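Local structure of chitin-binding domain 3 protein (5OPF) at residues G2-P7 with V100-Q105; G55-H60 with H180-Y185; H108-I113 with T174-S179. The protein is a copper-binding lytic polysaccharide monooxygenase that probably breaks the chains of insoluble polysaccharides such as cellulose by oxidation. All coordinates share one frame; numbering follows the deposited sequence.

Contact 1 (G2-P7 with V100-Q105); sequences GSVVDP and VKFFDQ
Phe-102 lays its ring against the backbone of Ser-3 and Val-4, where strand 2-6, at an edge of an antiparallel sheet, pairs with strand 97-104. Ser-3 O stands 3.6 Å above the centre of one ring face, with Val-4 N nearer its rim. Phe-102 CG is anti to its backbone N (chi1 -153°), which carries the ring toward strand 2-6. Val-4 crosses it at about a right angle, CG2 meeting Phe-102 CD2 at 3.7 Å and CG1 lying 3.7 Å from Val-100 CG1. An alanine in place of Phe-102 would probably open a gap beside Val-4 CG2 and leave Trp-176 without its edge-to-face partner. Ser-3 and Phe-103 exchange both backbone hydrogen bonds before a beta bulge, at which Val-5 N donates to Lys-101 O (3.0 Å), and Lys-101 N to Asp-6 O (2.8 Å). Val-5 packs CG1 against Phe-103 CB and CG2 along the extended Lys-101 chain, 3.8 Å from CD. Asp-6 OD2 stays 6.7 Å from Lys-101 NZ, which makes a long, weak ion pair with Glu-151. Backbone hydrogen bonds and apolar contacts thus join the strands, not a salt bridge; buried Asp-6 N, without a partner in the model, is probably a cost of the bulge.

Contact 2 (G55-H60 with H180-Y185); sequences GVAGNH and HLDQSY
Gly-55 N donates to Asp-182 O over 3.0 Å, tying the loop after strand 52-54 to the chain before it enters strand 183-192. The backbones then differ: Val-56 to Asn-59 form a type I' turn, closed by Asn-59 N to Val-56 O, while an inverse gamma turn centres on Asp-182. The Asp-182 carboxylate bridges them. Its CG is anti to the backbone N (chi1 -180°), reaching into the loop, and OD2 accepts Ala-57 N through its syn lone pair at 2.8 Å. OD1 is held by Gln-177 NE2 and by a water that also accepts Gly-58 N; a second water, bonded to Val-56 N and Ser-184 OG, lies within hydrogen-bonding distance. The several donors would probably stabilise the negative charge. Ser-184 CB lies at the edge of the His-60 ring, 3.8 Å from CE1, and Val-56 CG2 approaches Ser-184 OG to 3.6 Å. The Tyr-186 hydroxyl is hydrogen-bonded to both His-60 ND1 and Ser-184 OG. Gln-183 and Tyr-185, a residue of the copper site, point away from the loop, where Tyr-185 OH donates to Gln-183 OE1 (2.6 Å). The turn leads into helix 60-63, and strand 183-192 runs antiparallel to strands 52-54 and 169-178.

Contact 3 (H108-I113 with T174-S179); sequences HGADYI and TIWQAS. With CU (copper (II) ion), chain B.
His-108, a copper ligand of the histidine brace that defines these monooxygenases, rests against Trp-176 of strand 169-178. NE2 binds copper at 2.0 Å, and CD2 meets Trp-176 CH2 at 3.8 Å, the two ring planes inclined at 34°. Several neighbours fix the indole: NE1 donates to Gly-109 O (3.1 Å) from above the carbonyl plane, Ala-110 CB sits at the ring edge beside NE1, and Ile-113 CG1 touches CD1. That same Gly-109 oxygen takes a weak bond from Ser-179 N. Where the chain turns a corner at Asp-111, a beta bulge shifts the register; Asp-111 N donates to Gln-177 O (2.8 Å), and beyond it Gln-177 N returns a bond to Tyr-112 O. The sheet face with Tyr-112 and Gln-177 carries a CH-pi contact, Gln-177 CB lying 3.6 Å from the centroid of the Tyr-112 ring and over its face. Tyr-112 CG lies between its backbone N and carbonyl carbon (chi1 48°), folding the ring across Gln-177. A water accepts Gln-177 NE2, which also bonds Asp-182 OD1, and lies near Asp-111 OD2 and Ala-178 O. Strand 169-178 pairs antiparallel with strand 110-118 and also with strand 183-192, whose Tyr-185 stacks on Trp-176.

Contact 3 lies between the other two, its centre about 9 Å from that of contact 2 and about 12 Å from that of contact 1; contacts 1 and 2, about 18 Å apart between centres, also touch where Gly-2 O is 4.1 Å from Tyr-185 CD2. Toward contact 2, Tyr-185 N probably bonds Trp-176 O (2.9 Å) and His-60 NE2 Tyr-112 OH (2.8 Å). Toward contact 1, Trp-176 CH2 packs 3.4 Å from Asp-104 CG. At the copper, His-108 NE2 is a direct ligand, His-1, directly before contact 1, is another, and Tyr-185 OH lies 3.0 Å away. His-180, stacked on His-108, and Asp-104 OD2, hydrogen-bonded to His-108 N, are second-shell neighbours that probably help to position His-108.

Contact 1 (G2-P7 with V100-Q105)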
ATOM      1  N   GLY A   2      -5.657   0.006  -9.213  1.00  6.85           N
ATOM      2  CA  GLY A   2      -4.600   0.982  -9.047  1.00  7.50           C
ATOM      3  C   GLY A   2      -3.895   0.761  -7.726  1.00  6.10           C
ATOM      4  O   GLY A   2      -4.082  -0.271  -7.070  1.00  7.20           O
ATOM      5  N   SER A   3      -3.072   1.735  -7.344  1.00  6.17           N
ATOM      6  CA  SER A   3      -2.294   1.590  -6.123  1.00  6.84           C
ATOM      7  C   SER A   3      -1.744   2.947  -5.720  1.00  5.56           C
ATOM      8  O   SER A   3      -1.831   3.929  -6.461  1.00  6.24           O
ATOM      9  CB  SER A   3      -1.139   0.606  -6.335  1.00  7.38           C
ATOM     10  OG  SER A   3      -0.517   0.254  -5.100  1.00  8.94           O
ATOM     11  N   VAL A   4      -1.144   2.978  -4.530  1.00  5.63           N
ATOM     12  CA  VAL A   4      -0.270   4.091  -4.163  1.00  5.37           C
ATOM     13  C   VAL A   4       1.040   3.916  -4.913  1.00  5.49           C
ATOM     14  O   VAL A   4       1.713   2.886  -4.782  1.00  6.68           O
ATOM     15  CB  VAL A   4      -0.017   4.132  -2.649  1.00  5.53           C
ATOM     16  CG1 VAL A   4       0.984   5.227  -2.329  1.00  6.25           C
ATOM     17  CG2 VAL A   4      -1.317   4.344  -1.876  1.00  6.19           C
ATOM     18  N   VAL A   5       1.393   4.917  -5.719  1.00  5.69           N
ATOM     19  CA  VAL A   5       2.603   4.854  -6.538  1.00  5.88           C
ATOM     20  C   VAL A   5       3.731   5.720  -5.986  1.00  6.05           C
ATOM     21  O   VAL A   5       4.887   5.557  -6.411  1.00  7.21           O
ATOM     22  CB  VAL A   5       2.309   5.189  -8.021  1.00  6.19           C
ATOM     23  CG1 VAL A   5       1.346   4.175  -8.603  1.00  7.85           C
ATOM     24  CG2 VAL A   5       1.758   6.598  -8.191  1.00  7.66           C
ATOM     25  N   ASP A   6       3.445   6.613  -5.047  1.00  5.84           N
ATOM     26  CA  ASP A   6       4.472   7.457  -4.437  1.00  6.05           C
ATOM     27  C   ASP A   6       3.902   7.901  -3.093  1.00  6.28           C
ATOM     28  O   ASP A   6       2.971   8.711  -3.064  1.00  7.78           O
ATOM     29  CB  ASP A   6       4.767   8.666  -5.325  1.00  7.36           C
ATOM     30  CG  ASP A   6       5.951   9.463  -4.843  1.00 10.45           C
ATOM     31  OD1 ASP A   6       6.364   9.268  -3.679  1.00 12.64           O
ATOM     32  OD2 ASP A   6       6.463  10.302  -5.624  1.00 13.26           O
ATOM     33  N   PRO A   7       4.401   7.363  -1.968  1.00  5.66           N
ATOM     34  CA  PRO A   7       5.494   6.400  -1.819  1.00  5.61           C
ATOM     35  C   PRO A   7       5.007   5.020  -2.244  1.00  5.46           C
ATOM     36  O   PRO A   7       3.979   4.549  -1.744  1.00  5.78           O
ATOM     37  CB  PRO A   7       5.813   6.464  -0.324  1.00  6.30           C
ATOM     38  CG  PRO A   7       4.493   6.801   0.313  1.00  7.21           C
ATOM     39  CD  PRO A   7       3.786   7.692  -0.667  1.00  6.71           C
ATOM     40  N   VAL A 100       0.561  11.501  -0.582  1.00  7.35           N
ATOM     41  CA  VAL A 100       0.370  10.161  -1.119  1.00  6.89           C
ATOM     42  C   VAL A 100      -0.247  10.296  -2.502  1.00  6.80           C
ATOM     43  O   VAL A 100      -1.354  10.829  -2.641  1.00  7.69           O
ATOM     44  CB  VAL A 100      -0.541   9.336  -0.196  1.00  7.10           C
ATOM     45  CG1 VAL A 100      -0.924   8.009  -0.843  1.00  8.44           C
ATOM     46  CG2 VAL A 100       0.129   9.118   1.173  1.00  9.23           C
ATOM     47  N   LYS A 101       0.459   9.825  -3.530  1.00  6.82           N
ATOM     48  CA  LYS A 101      -0.056   9.837  -4.895  1.00  6.81           C
ATOM     49  C   LYS A 101      -0.730   8.505  -5.178  1.00  6.37           C
ATOM     50  O   LYS A 101      -0.071   7.451  -5.178  1.00  6.44           O
ATOM     51  CB  LYS A 101       1.050  10.078  -5.918  1.00  7.71           C
ATOM     52  CG  LYS A 101       0.508  10.231  -7.334  1.00  8.64           C
ATOM     53  CD  LYS A 101       1.627  10.430  -8.350  1.00 10.48           C
ATOM     54  CE  LYS A 101       1.125  10.329  -9.788  1.00 15.90           C
ATOM     55  NZ  LYS A 101       2.239  10.572 -10.767  1.00 20.78           N
ATOM     56  N   PHE A 102      -2.042   8.560  -5.414  1.00  6.16           N
ATOM     57  CA  PHE A 102      -2.833   7.394  -5.759  1.00  6.04           C
ATOM     58  C   PHE A 102      -3.098   7.395  -7.259  1.00  5.94           C
ATOM     59  O   PHE A 102      -3.545   8.404  -7.801  1.00  7.20           O
ATOM     60  CB  PHE A 102      -4.159   7.360  -4.994  1.00  6.97           C
ATOM     61  CG  PHE A 102      -4.641   5.973  -4.820  1.00  7.36           C
ATOM     62  CD1 PHE A 102      -5.223   5.284  -5.872  1.00  7.73           C
ATOM     63  CD2 PHE A 102      -4.416   5.309  -3.633  1.00  8.93           C
ATOM     64  CE1 PHE A 102      -5.576   3.952  -5.717  1.00  9.31           C
ATOM     65  CE2 PHE A 102      -4.769   3.998  -3.470  1.00  9.78           C
ATOM     66  CZ  PHE A 102      -5.343   3.314  -4.508  1.00 10.44           C
ATOM     67  N   PHE A 103      -2.838   6.267  -7.926  1.00  5.89           N
ATOM     68  CA  PHE A 103      -3.066   6.112  -9.361  1.00  6.07           C
ATOM     69  C   PHE A 103      -4.141   5.059  -9.590  1.00  5.80           C
ATOM     70  O   PHE A 103      -4.024   3.935  -9.082  1.00  6.64           O
ATOM     71  CB  PHE A 103      -1.757   5.696 -10.046  1.00  6.82           C
ATOM     72  CG  PHE A 103      -1.887   5.361 -11.509  1.00  7.40           C
ATOM     73  CD1 PHE A 103      -2.460   6.239 -12.412  1.00 10.37           C
ATOM     74  CD2 PHE A 103      -1.430   4.135 -11.980  1.00 11.83           C
ATOM     75  CE1 PHE A 103      -2.561   5.904 -13.765  1.00 11.54           C
ATOM     76  CE2 PHE A 103      -1.530   3.803 -13.322  1.00 12.84           C
ATOM     77  CZ  PHE A 103      -2.106   4.682 -14.205  1.00 13.02           C
ATOM     78  N   ASP A 104      -5.183   5.430 -10.344  1.00  5.82           N
ATOM     79  CA  ASP A 104      -6.311   4.557 -10.678  1.00  5.69           C
ATOM     80  C   ASP A 104      -6.378   4.433 -12.195  1.00  5.96           C
ATOM     81  O   ASP A 104      -6.661   5.411 -12.893  1.00  6.81           O
ATOM     82  CB  ASP A 104      -7.615   5.130 -10.119  1.00  6.91           C
ATOM     83  CG  ASP A 104      -8.856   4.338 -10.515  1.00  6.82           C
ATOM     84  OD1 ASP A 104      -8.724   3.222 -11.045  1.00  7.59           O
ATOM     85  OD2 ASP A 104      -9.962   4.868 -10.264  1.00  7.80           O
ATOM     86  N   GLN A 105      -6.110   3.231 -12.708  1.00  6.64           N
ATOM     87  CA  GLN A 105      -6.209   2.984 -14.144  1.00  6.92           C
ATOM     88  C   GLN A 105      -7.641   3.026 -14.664  1.00  7.47           C
ATOM     89  O   GLN A 105      -7.845   3.213 -15.870  1.00  8.39           O
ATOM     90  CB  GLN A 105      -5.644   1.606 -14.464  1.00  8.35           C
ATOM     91  CG  GLN A 105      -4.171   1.486 -14.173  1.00 10.33           C
ATOM     92  CD  GLN A 105      -3.708   0.044 -14.234  1.00 11.15           C
ATOM     93  OE1 GLN A 105      -4.481  -0.870 -13.956  1.00 13.50           O
ATOM     94  NE2 GLN A 105      -2.464  -0.170 -14.622  1.00 13.97           N
TER

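Contact 2 (G55-H60 with H180-Y185)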
ATOM      1  N   GLY A  55     -17.235  -6.344  -0.749  1.00  8.31           N
ATOM      2  CA  GLY A  55     -18.271  -6.615   0.235  1.00  9.93           C
ATOM      3  C   GLY A  55     -17.913  -6.313   1.674  1.00  9.34           C
ATOM      4  O   GLY A  55     -18.614  -6.771   2.579  1.00 11.00           O
ATOM      5  N   VAL A  56     -16.848  -5.548   1.924  1.00  8.28           N
ATOM      6  CA  VAL A  56     -16.445  -5.246   3.295  1.00  8.51           C
ATOM      7  C   VAL A  56     -17.450  -4.356   4.018  1.00  8.20           C
ATOM      8  O   VAL A  56     -17.494  -4.343   5.257  1.00  9.43           O
ATOM      9  CB  VAL A  56     -15.029  -4.633   3.256  1.00  7.85           C
ATOM     10  CG1 VAL A  56     -14.609  -4.092   4.624  1.00  8.65           C
ATOM     11  CG2 VAL A  56     -14.025  -5.673   2.760  1.00  9.36           C
ATOM     12  N   ALA A  57     -18.262  -3.608   3.281  1.00  8.53           N
ATOM     13  CA  ALA A  57     -19.327  -2.794   3.874  1.00 10.52           C
ATOM     14  C   ALA A  57     -18.779  -1.836   4.929  1.00  9.64           C
ATOM     15  O   ALA A  57     -19.418  -1.588   5.953  1.00 11.53           O
ATOM     16  CB  ALA A  57     -20.461  -3.656   4.443  1.00 12.15           C
ATOM     17  N   GLY A  58     -17.591  -1.293   4.666  1.00  9.27           N
ATOM     18  CA  GLY A  58     -16.979  -0.302   5.519  1.00 10.13           C
ATOM     19  C   GLY A  58     -16.283  -0.848   6.744  1.00  9.53           C
ATOM     20  O   GLY A  58     -15.577  -0.092   7.428  1.00 11.67           O
ATOM     21  N   ASN A  59     -16.439  -2.132   7.055  1.00  9.32           N
ATOM     22  CA  ASN A  59     -15.847  -2.699   8.265  1.00 10.11           C
ATOM     23  C   ASN A  59     -14.451  -3.257   7.970  1.00  9.50           C
ATOM     24  O   ASN A  59     -14.186  -4.463   8.030  1.00  9.67           O
ATOM     25  CB  ASN A  59     -16.758  -3.768   8.847  1.00 12.51           C
ATOM     26  CG  ASN A  59     -16.226  -4.314  10.145  1.00 16.40           C
ATOM     27  OD1 ASN A  59     -15.333  -3.711  10.761  1.00 16.27           O
ATOM     28  ND2 ASN A  59     -16.750  -5.461  10.568  1.00 22.30           N
ATOM     29  N   HIS A  60     -13.529  -2.337   7.680  1.00  8.46           N
ATOM     30  CA  HIS A  60     -12.187  -2.746   7.274  1.00  8.20           C
ATOM     31  C   HIS A  60     -11.480  -3.501   8.391  1.00  8.26           C
ATOM     32  O   HIS A  60     -10.864  -4.546   8.151  1.00  8.94           O
ATOM     33  CB  HIS A  60     -11.370  -1.532   6.823  1.00  7.46           C
ATOM     34  CG  HIS A  60     -12.053  -0.736   5.764  1.00  7.21           C
ATOM     35  ND1 HIS A  60     -12.206  -1.204   4.479  1.00  7.36           N
ATOM     36  CD2 HIS A  60     -12.708   0.449   5.822  1.00  9.05           C
ATOM     37  CE1 HIS A  60     -12.897  -0.322   3.782  1.00  7.88           C
ATOM     38  NE2 HIS A  60     -13.223   0.686   4.572  1.00  8.96           N
ATOM     39  N   HIS A 180     -17.530   2.606  -7.612  1.00  7.12           N
ATOM     40  CA  HIS A 180     -18.314   1.870  -8.600  1.00  7.39           C
ATOM     41  C   HIS A 180     -18.944   0.592  -8.060  1.00  7.56           C
ATOM     42  O   HIS A 180     -19.787  -0.010  -8.739  1.00  8.22           O
ATOM     43  CB  HIS A 180     -17.414   1.493  -9.786  1.00  7.79           C
ATOM     44  CG  HIS A 180     -16.299   0.566  -9.420  1.00  7.19           C
ATOM     45  ND1 HIS A 180     -15.436   0.826  -8.374  1.00  7.23           N
ATOM     46  CD2 HIS A 180     -15.912  -0.619  -9.953  1.00  7.99           C
ATOM     47  CE1 HIS A 180     -14.567  -0.164  -8.284  1.00  7.64           C
ATOM     48  NE2 HIS A 180     -14.824  -1.047  -9.233  1.00  8.55           N
ATOM     49  N   LEU A 181     -18.544   0.170  -6.869  1.00  7.58           N
ATOM     50  CA  LEU A 181     -18.805  -1.144  -6.309  1.00  8.49           C
ATOM     51  C   LEU A 181     -18.335  -1.065  -4.869  1.00  8.49           C
ATOM     52  O   LEU A 181     -17.488  -0.231  -4.547  1.00  7.79           O
ATOM     53  CB  LEU A 181     -17.973  -2.180  -7.079  1.00 11.09           C
ATOM     54  CG  LEU A 181     -18.229  -3.668  -6.899  1.00 12.84           C
ATOM     55  CD1 LEU A 181     -19.600  -4.042  -7.441  1.00 16.27           C
ATOM     56  CD2 LEU A 181     -17.152  -4.466  -7.610  1.00 15.53           C
ATOM     57  N   ASP A 182     -18.867  -1.933  -3.997  1.00  8.34           N
ATOM     58  CA  ASP A 182     -18.252  -2.072  -2.669  1.00  7.90           C
ATOM     59  C   ASP A 182     -16.969  -2.874  -2.837  1.00  7.64           C
ATOM     60  O   ASP A 182     -16.955  -4.101  -2.736  1.00  9.19           O
ATOM     61  CB  ASP A 182     -19.179  -2.719  -1.648  1.00  8.87           C
ATOM     62  CG  ASP A 182     -18.533  -2.846  -0.273  1.00  8.93           C
ATOM     63  OD1 ASP A 182     -17.426  -2.297  -0.069  1.00  8.39           O
ATOM     64  OD2 ASP A 182     -19.146  -3.488   0.611  1.00 10.37           O
ATOM     65  N   GLN A 183     -15.893  -2.158  -3.145  1.00  6.91           N
ATOM     66  CA  GLN A 183     -14.586  -2.721  -3.442  1.00  6.90           C
ATOM     67  C   GLN A 183     -13.564  -1.817  -2.778  1.00  6.73           C
ATOM     68  O   GLN A 183     -13.596  -0.598  -2.983  1.00  7.57           O
ATOM     69  CB  GLN A 183     -14.367  -2.745  -4.955  1.00  7.28           C
ATOM     70  CG  GLN A 183     -13.086  -3.418  -5.404  1.00  8.11           C
ATOM     71  CD  GLN A 183     -12.848  -3.242  -6.893  1.00  8.67           C
ATOM     72  OE1 GLN A 183     -12.531  -2.153  -7.347  1.00  9.15           O
ATOM     73  NE2 GLN A 183     -13.026  -4.306  -7.660  1.00 10.88           N
ATOM     74  N   SER A 184     -12.703  -2.408  -1.962  1.00  6.20           N
ATOM     75  CA  SER A 184     -11.764  -1.659  -1.143  1.00  6.28           C
ATOM     76  C   SER A 184     -10.356  -2.209  -1.311  1.00  5.74           C
ATOM     77  O   SER A 184     -10.150  -3.424  -1.373  1.00  6.36           O
ATOM     78  CB  SER A 184     -12.217  -1.716   0.323  1.00  6.62           C
ATOM     79  OG  SER A 184     -12.575  -3.032   0.716  1.00  7.51           O
ATOM     80  N   TYR A 185      -9.383  -1.296  -1.358  1.00  5.49           N
ATOM     81  CA  TYR A 185      -7.989  -1.622  -1.616  1.00  5.70           C
ATOM     82  C   TYR A 185      -7.136  -1.240  -0.411  1.00  5.81           C
ATOM     83  O   TYR A 185      -7.388  -0.224   0.246  1.00  6.03           O
ATOM     84  CB  TYR A 185      -7.465  -0.851  -2.834  1.00  6.03           C
ATOM     85  CG  TYR A 185      -8.143  -1.155  -4.153  1.00  6.24           C
ATOM     86  CD1 TYR A 185      -9.464  -0.787  -4.390  1.00  6.64           C
ATOM     87  CD2 TYR A 185      -7.445  -1.764  -5.200  1.00  7.08           C
ATOM     88  CE1 TYR A 185     -10.070  -1.029  -5.619  1.00  6.89           C
ATOM     89  CE2 TYR A 185      -8.045  -2.014  -6.423  1.00  8.22           C
ATOM     90  CZ  TYR A 185      -9.359  -1.655  -6.629  1.00  6.94           C
ATOM     91  OH  TYR A 185      -9.948  -1.904  -7.855  1.00  8.90           O
TER
HETATM   92  O   HOH W   1     -15.133  -4.093  -0.051  1.00  7.96           O
HETATM   93  O   HOH W   2     -16.155  -1.514   2.258  1.00  9.93           O

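Contact 3 (H108-I113 with T174-S179)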
ATOM      1  N   HIS A 108     -12.526   4.798 -11.260  1.00  6.49           N
ATOM      2  CA  HIS A 108     -13.643   4.384 -10.415  1.00  6.75           C
ATOM      3  C   HIS A 108     -14.165   5.482  -9.496  1.00  6.60           C
ATOM      4  O   HIS A 108     -15.289   5.356  -8.992  1.00  9.43           O
ATOM      5  CB  HIS A 108     -13.216   3.257  -9.470  1.00  7.05           C
ATOM      6  CG  HIS A 108     -12.793   1.974 -10.130  1.00  6.53           C
ATOM      7  ND1 HIS A 108     -13.495   1.375 -11.151  1.00  7.06           N
ATOM      8  CD2 HIS A 108     -11.784   1.121  -9.821  1.00  6.97           C
ATOM      9  CE1 HIS A 108     -12.919   0.224 -11.460  1.00  7.00           C
ATOM     10  NE2 HIS A 108     -11.880   0.045 -10.669  1.00  7.38           N
ATOM     11  N   GLY A 109     -13.386   6.528  -9.227  1.00  6.98           N
ATOM     12  CA  GLY A 109     -13.705   7.439  -8.142  1.00  7.64           C
ATOM     13  C   GLY A 109     -13.432   6.841  -6.774  1.00  6.76           C
ATOM     14  O   GLY A 109     -13.101   5.653  -6.630  1.00  7.31           O
ATOM     15  N   ALA A 110     -13.569   7.663  -5.744  1.00  7.20           N
ATOM     16  CA  ALA A 110     -13.447   7.211  -4.366  1.00  6.84           C
ATOM     17  C   ALA A 110     -14.624   7.687  -3.524  1.00  6.97           C
ATOM     18  O   ALA A 110     -15.025   8.855  -3.595  1.00  7.62           O
ATOM     19  CB  ALA A 110     -12.161   7.745  -3.711  1.00  7.55           C
ATOM     20  N   ASP A 111     -15.138   6.790  -2.681  1.00  6.89           N
ATOM     21  CA  ASP A 111     -16.003   7.218  -1.586  1.00  7.01           C
ATOM     22  C   ASP A 111     -15.169   7.904  -0.514  1.00  7.15           C
ATOM     23  O   ASP A 111     -15.628   8.858   0.137  1.00  7.94           O
ATOM     24  CB  ASP A 111     -16.745   6.019  -0.975  1.00  7.21           C
ATOM     25  CG  ASP A 111     -17.778   5.400  -1.897  1.00  9.13           C
ATOM     26  OD1 ASP A 111     -18.019   5.887  -3.021  1.00  8.48           O
ATOM     27  OD2 ASP A 111     -18.411   4.419  -1.448  1.00 10.38           O
ATOM     28  N   TYR A 112     -13.940   7.428  -0.329  1.00  6.57           N
ATOM     29  CA  TYR A 112     -12.943   8.031   0.546  1.00  6.70           C
ATOM     30  C   TYR A 112     -11.619   7.337   0.277  1.00  6.63           C
ATOM     31  O   TYR A 112     -11.582   6.212  -0.241  1.00  6.63           O
ATOM     32  CB  TYR A 112     -13.302   7.918   2.042  1.00  7.41           C
ATOM     33  CG  TYR A 112     -13.724   6.541   2.507  1.00  7.57           C
ATOM     34  CD1 TYR A 112     -12.794   5.591   2.917  1.00  7.44           C
ATOM     35  CD2 TYR A 112     -15.060   6.194   2.560  1.00  7.33           C
ATOM     36  CE1 TYR A 112     -13.191   4.323   3.348  1.00  7.76           C
ATOM     37  CE2 TYR A 112     -15.465   4.948   2.995  1.00  8.35           C
ATOM     38  CZ  TYR A 112     -14.525   4.006   3.392  1.00  8.02           C
ATOM     39  OH  TYR A 112     -14.944   2.757   3.821  1.00 10.23           O
ATOM     40  N   ILE A 113     -10.531   8.024   0.621  1.00  6.35           N
ATOM     41  CA  ILE A 113      -9.211   7.413   0.736  1.00  6.47           C
ATOM     42  C   ILE A 113      -8.636   7.858   2.070  1.00  5.37           C
ATOM     43  O   ILE A 113      -8.584   9.063   2.347  1.00  7.69           O
ATOM     44  CB  ILE A 113      -8.261   7.796  -0.419  1.00  6.97           C
ATOM     45  CG1 ILE A 113      -8.832   7.362  -1.769  1.00  7.34           C
ATOM     46  CG2 ILE A 113      -6.885   7.144  -0.196  1.00  7.89           C
ATOM     47  CD1 ILE A 113      -7.968   7.722  -2.974  1.00  8.82           C
ATOM     48  N   THR A 174      -2.733   2.835   3.307  1.00  4.76           N
ATOM     49  CA  THR A 174      -3.725   3.602   2.569  1.00  4.84           C
ATOM     50  C   THR A 174      -4.886   2.678   2.214  1.00  4.94           C
ATOM     51  O   THR A 174      -4.683   1.590   1.643  1.00  5.66           O
ATOM     52  CB  THR A 174      -3.101   4.233   1.309  1.00  5.02           C
ATOM     53  OG1 THR A 174      -2.026   5.110   1.679  1.00  5.48           O
ATOM     54  CG2 THR A 174      -4.126   5.043   0.537  1.00  5.43           C
ATOM     55  N   ILE A 175      -6.101   3.123   2.525  1.00  5.04           N
ATOM     56  CA  ILE A 175      -7.334   2.398   2.222  1.00  5.16           C
ATOM     57  C   ILE A 175      -8.121   3.223   1.213  1.00  5.25           C
ATOM     58  O   ILE A 175      -8.484   4.373   1.488  1.00  5.48           O
ATOM     59  CB  ILE A 175      -8.190   2.156   3.480  1.00  5.35           C
ATOM     60  CG1 ILE A 175      -7.386   1.403   4.540  1.00  6.86           C
ATOM     61  CG2 ILE A 175      -9.492   1.398   3.096  1.00  7.04           C
ATOM     62  CD1 ILE A 175      -8.148   1.136   5.830  1.00  8.34           C
ATOM     63  N   TRP A 176      -8.386   2.643   0.046  1.00  5.24           N
ATOM     64  CA  TRP A 176      -9.217   3.254  -0.985  1.00  5.94           C
ATOM     65  C   TRP A 176     -10.545   2.512  -1.056  1.00  5.54           C
ATOM     66  O   TRP A 176     -10.573   1.320  -1.380  1.00  6.16           O
ATOM     67  CB  TRP A 176      -8.522   3.142  -2.336  1.00  5.92           C
ATOM     68  CG  TRP A 176      -9.302   3.587  -3.564  1.00  5.99           C
ATOM     69  CD1 TRP A 176     -10.282   4.547  -3.658  1.00  5.62           C
ATOM     70  CD2 TRP A 176      -9.086   3.105  -4.892  1.00  5.77           C
ATOM     71  NE1 TRP A 176     -10.680   4.680  -4.979  1.00  5.94           N
ATOM     72  CE2 TRP A 176      -9.959   3.802  -5.747  1.00  5.76           C
ATOM     73  CE3 TRP A 176      -8.250   2.133  -5.435  1.00  6.00           C
ATOM     74  CZ2 TRP A 176      -9.987   3.578  -7.120  1.00  7.03           C
ATOM     75  CZ3 TRP A 176      -8.290   1.904  -6.791  1.00  6.71           C
ATOM     76  CH2 TRP A 176      -9.144   2.629  -7.618  1.00  6.89           C
ATOM     77  N   GLN A 177     -11.648   3.205  -0.770  1.00  5.76           N
ATOM     78  CA  GLN A 177     -12.986   2.676  -1.010  1.00  6.00           C
ATOM     79  C   GLN A 177     -13.421   3.225  -2.364  1.00  6.08           C
ATOM     80  O   GLN A 177     -13.663   4.427  -2.499  1.00  6.38           O
ATOM     81  CB  GLN A 177     -13.941   3.111   0.101  1.00  6.56           C
ATOM     82  CG  GLN A 177     -15.368   2.600  -0.073  1.00  7.10           C
ATOM     83  CD  GLN A 177     -15.502   1.109   0.149  1.00  6.68           C
ATOM     84  OE1 GLN A 177     -14.799   0.529   0.959  1.00  7.52           O
ATOM     85  NE2 GLN A 177     -16.437   0.487  -0.546  1.00  8.18           N
ATOM     86  N   ALA A 178     -13.482   2.366  -3.372  1.00  6.08           N
ATOM     87  CA  ALA A 178     -13.841   2.791  -4.718  1.00  6.39           C
ATOM     88  C   ALA A 178     -15.347   3.036  -4.804  1.00  6.50           C
ATOM     89  O   ALA A 178     -16.126   2.531  -3.988  1.00  8.68           O
ATOM     90  CB  ALA A 178     -13.406   1.734  -5.724  1.00  7.14           C
ATOM     91  N   SER A 179     -15.763   3.832  -5.794  1.00  7.00           N
ATOM     92  CA  SER A 179     -17.155   4.294  -5.858  1.00  7.61           C
ATOM     93  C   SER A 179     -18.070   3.484  -6.775  1.00  8.03           C
ATOM     94  O   SER A 179     -19.293   3.683  -6.728  1.00  9.24           O
ATOM     95  CB  SER A 179     -17.222   5.770  -6.278  1.00  7.11           C
ATOM     96  OG  SER A 179     -16.606   6.592  -5.304  1.00  8.00           O
TER
HETATM   97 CU    CU B 301     -10.677  -1.538 -10.730  1.00  7.53          CU
HETATM   98  O   HOH W   3     -18.332   1.870  -2.476  1.00  9.90           O
HETATM   99  O   HOH W   4     -20.239   5.184  -4.342  1.00 17.74           O